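Local coordinates for protein isochorismatase hydrolase (Alkaliphilus metalliredigens, PDB 3HB7) that probably acts as a hydrolase of the isochorismatase family, related to the cysteine hydrolases, at residues Lys7-Ile13 against Asp52-Ile58. Numbering follows the deposited sequence.
Sequences KHAILVI and DIHLVHI
Two neighbours in the parallel sheet of the alpha/beta isochorismatase fold, strand 8-13 and the 53-58 part of strand 53-60, pair in register from His8–Ile53 to Ile13–Ile58; CA–CA separations run from 4.7 Å (Ala9–His54) to 5.1 Å (Ile10–Leu55). Their axes approach to 4.7 Å and cross at -25°. All twelve strand residues have extended backbones (phi -99 to -126°, psi 112 to 151°). Only even-numbered residues of 8-13 hydrogen-bond across: His8 N to Asp52 O, Ile10 N to His54 O and Val12 N to Val56 O, answered by His54 N to His8 O and Ile58 N to Val12 O (all 2.9 Å) and Val56 N to Ile10 O (3.0 Å). Ala9 and Leu11 hydrogen-bond instead to strand 122-126, placing 8-13 inside the sheet. Helix 35-47, from the connection between the strands, packs on the face bearing Ile10, Val12 (t), Ile53 and Leu55, as expected of a beta-alpha-beta crossover. There Ile10 (m, t) brings CD1 to 3.7 Å from CG2 of Ile53 (m, t), while Leu55 (m, t) leans across toward strand 8-13, CD2 to Ile10 CB 3.9 Å. His8 (m) leads away to hydrogen-bond Tyr182, and His57 (m) hydrogen-bonds Glu95 OE1 through NE2. On the other face Leu11 (m, t) leans over Val56 (t), CD2 to CB 3.6 Å, and Ile58 (m, t) extends CD1 to 3.9 Å from Leu11 CB. At the strand starts, Lys7 has an off-rotamer chi1 of -120° followed by a fully trans chain, bringing its CE to 3.7 Å from His54 NE2, while His54 ND1 hydrogen-bonds Tyr114 OH.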
loop_
_atom_site.group_PDB
_atom_site.type_symbol
_atom_site.label_atom_id
_atom_site.label_comp_id
_atom_site.label_asym_id
_atom_site.label_seq_id
_atom_site.Cartn_x
_atom_site.Cartn_y
_atom_site.Cartn_z
ATOM N N LYS E 7 -52.600 -15.469 -13.309
ATOM C CA LYS E 7 -52.089 -16.702 -12.766
ATOM C C LYS E 7 -50.600 -16.612 -12.585
ATOM O O LYS E 7 -49.916 -16.116 -13.420
ATOM C CB LYS E 7 -52.428 -17.847 -13.690
ATOM C CG LYS E 7 -53.260 -18.903 -13.076
ATOM C CD LYS E 7 -53.319 -20.087 -13.968
ATOM C CE LYS E 7 -54.102 -21.199 -13.346
ATOM N NZ LYS E 7 -54.545 -22.181 -14.359
ATOM N N HIS E 8 -50.116 -17.130 -11.482
ATOM C CA HIS E 8 -48.751 -16.966 -11.067
ATOM C C HIS E 8 -48.079 -18.283 -10.809
ATOM O O HIS E 8 -48.677 -19.202 -10.306
ATOM C CB HIS E 8 -48.689 -16.216 -9.759
ATOM C CG HIS E 8 -48.916 -14.755 -9.882
ATOM N ND1 HIS E 8 -48.527 -13.871 -8.912
ATOM C CD2 HIS E 8 -49.507 -14.024 -10.846
ATOM C CE1 HIS E 8 -48.866 -12.655 -9.275
ATOM N NE2 HIS E 8 -49.459 -12.721 -10.446
ATOM N N ALA E 9 -46.798 -18.335 -11.130
ATOM C CA ALA E 9 -45.952 -19.435 -10.749
ATOM C C ALA E 9 -44.846 -18.924 -9.869
ATOM O O ALA E 9 -44.224 -17.930 -10.147
ATOM C CB ALA E 9 -45.395 -20.097 -11.937
ATOM N N ILE E 10 -44.605 -19.626 -8.795
ATOM C CA ILE E 10 -43.574 -19.244 -7.892
ATOM C C ILE E 10 -42.498 -20.255 -8.025
ATOM O O ILE E 10 -42.725 -21.407 -7.811
ATOM C CB ILE E 10 -44.103 -19.253 -6.474
ATOM C CG1 ILE E 10 -45.211 -18.231 -6.360
ATOM C CG2 ILE E 10 -43.019 -18.952 -5.484
ATOM C CD1 ILE E 10 -45.749 -18.096 -5.020
ATOM N N LEU E 11 -41.310 -19.805 -8.383
ATOM C CA LEU E 11 -40.215 -20.706 -8.627
ATOM C C LEU E 11 -39.319 -20.767 -7.428
ATOM O O LEU E 11 -38.816 -19.790 -6.985
ATOM C CB LEU E 11 -39.433 -20.269 -9.852
ATOM C CG LEU E 11 -40.320 -19.942 -11.031
ATOM C CD1 LEU E 11 -39.562 -19.404 -12.186
ATOM C CD2 LEU E 11 -41.074 -21.120 -11.437
ATOM N N VAL E 12 -39.128 -21.949 -6.904
ATOM C CA VAL E 12 -38.324 -22.093 -5.743
ATOM C C VAL E 12 -37.042 -22.711 -6.182
ATOM O O VAL E 12 -37.009 -23.822 -6.625
ATOM C CB VAL E 12 -39.035 -22.959 -4.730
ATOM C CG1 VAL E 12 -38.263 -23.046 -3.485
ATOM C CG2 VAL E 12 -40.359 -22.406 -4.457
ATOM N N ILE E 13 -35.980 -21.941 -6.068
ATOM C CA ILE E 13 -34.757 -22.273 -6.734
ATOM C C ILE E 13 -33.662 -22.743 -5.840
ATOM O O ILE E 13 -33.122 -22.021 -5.073
ATOM C CB ILE E 13 -34.255 -21.083 -7.538
ATOM C CG1 ILE E 13 -35.183 -20.809 -8.700
ATOM C CG2 ILE E 13 -32.912 -21.348 -8.050
ATOM C CD1 ILE E 13 -35.251 -19.418 -9.053
ATOM N N ASP E 52 -54.927 -20.288 -8.640
ATOM C CA ASP E 52 -54.317 -19.085 -9.148
ATOM C C ASP E 52 -52.797 -19.089 -9.058
ATOM O O ASP E 52 -52.135 -18.546 -9.902
ATOM C CB ASP E 52 -54.908 -17.864 -8.458
ATOM C CG ASP E 52 -56.249 -17.497 -8.997
ATOM O OD1 ASP E 52 -56.831 -18.308 -9.722
ATOM O OD2 ASP E 52 -56.723 -16.402 -8.699
ATOM N N ILE E 53 -52.270 -19.698 -8.008
ATOM C CA ILE E 53 -50.851 -19.714 -7.772
ATOM C C ILE E 53 -50.215 -21.080 -7.625
ATOM O O ILE E 53 -50.559 -21.830 -6.752
ATOM C CB ILE E 53 -50.538 -18.891 -6.570
ATOM C CG1 ILE E 53 -50.948 -17.461 -6.871
ATOM C CG2 ILE E 53 -49.092 -18.983 -6.262
ATOM C CD1 ILE E 53 -51.256 -16.629 -5.702
ATOM N N HIS E 54 -49.253 -21.371 -8.491
ATOM C CA HIS E 54 -48.586 -22.651 -8.516
ATOM C C HIS E 54 -47.225 -22.587 -7.889
ATOM O O HIS E 54 -46.575 -21.587 -7.946
ATOM C CB HIS E 54 -48.374 -23.113 -9.934
ATOM C CG HIS E 54 -49.628 -23.351 -10.702
ATOM N ND1 HIS E 54 -49.716 -24.300 -11.690
ATOM C CD2 HIS E 54 -50.831 -22.748 -10.655
ATOM C CE1 HIS E 54 -50.923 -24.283 -12.209
ATOM N NE2 HIS E 54 -51.620 -23.350 -11.599
ATOM N N LEU E 55 -46.786 -23.699 -7.339
ATOM C CA LEU E 55 -45.455 -23.831 -6.827
ATOM C C LEU E 55 -44.676 -24.708 -7.778
ATOM O O LEU E 55 -45.139 -25.760 -8.143
ATOM C CB LEU E 55 -45.486 -24.514 -5.483
ATOM C CG LEU E 55 -45.697 -23.688 -4.239
ATOM C CD1 LEU E 55 -45.193 -24.441 -3.049
ATOM C CD2 LEU E 55 -45.016 -22.385 -4.373
ATOM N N VAL E 56 -43.504 -24.246 -8.188
ATOM C CA VAL E 56 -42.597 -24.987 -9.036
ATOM C C VAL E 56 -41.271 -25.097 -8.331
ATOM O O VAL E 56 -40.722 -24.125 -7.915
ATOM C CB VAL E 56 -42.406 -24.267 -10.343
ATOM C CG1 VAL E 56 -41.642 -25.088 -11.298
ATOM C CG2 VAL E 56 -43.692 -23.891 -10.908
ATOM N N HIS E 57 -40.751 -26.293 -8.193
ATOM C CA HIS E 57 -39.498 -26.473 -7.495
ATOM C C HIS E 57 -38.382 -26.825 -8.453
ATOM O O HIS E 57 -38.485 -27.747 -9.225
ATOM C CB HIS E 57 -39.603 -27.563 -6.441
ATOM C CG HIS E 57 -40.824 -27.473 -5.589
ATOM N ND1 HIS E 57 -40.803 -26.969 -4.313
ATOM C CD2 HIS E 57 -42.099 -27.842 -5.824
ATOM C CE1 HIS E 57 -42.015 -27.005 -3.811
ATOM N NE2 HIS E 57 -42.820 -27.529 -4.708
ATOM N N ILE E 58 -37.314 -26.062 -8.392
ATOM C CA ILE E 58 -36.240 -26.215 -9.321
ATOM C C ILE E 58 -34.978 -26.645 -8.642
ATOM O O ILE E 58 -34.507 -26.009 -7.741
ATOM C CB ILE E 58 -36.050 -24.937 -10.081
ATOM C CG1 ILE E 58 -37.344 -24.624 -10.788
ATOM C CG2 ILE E 58 -34.973 -25.090 -11.092
ATOM C CD1 ILE E 58 -37.446 -23.292 -11.244
#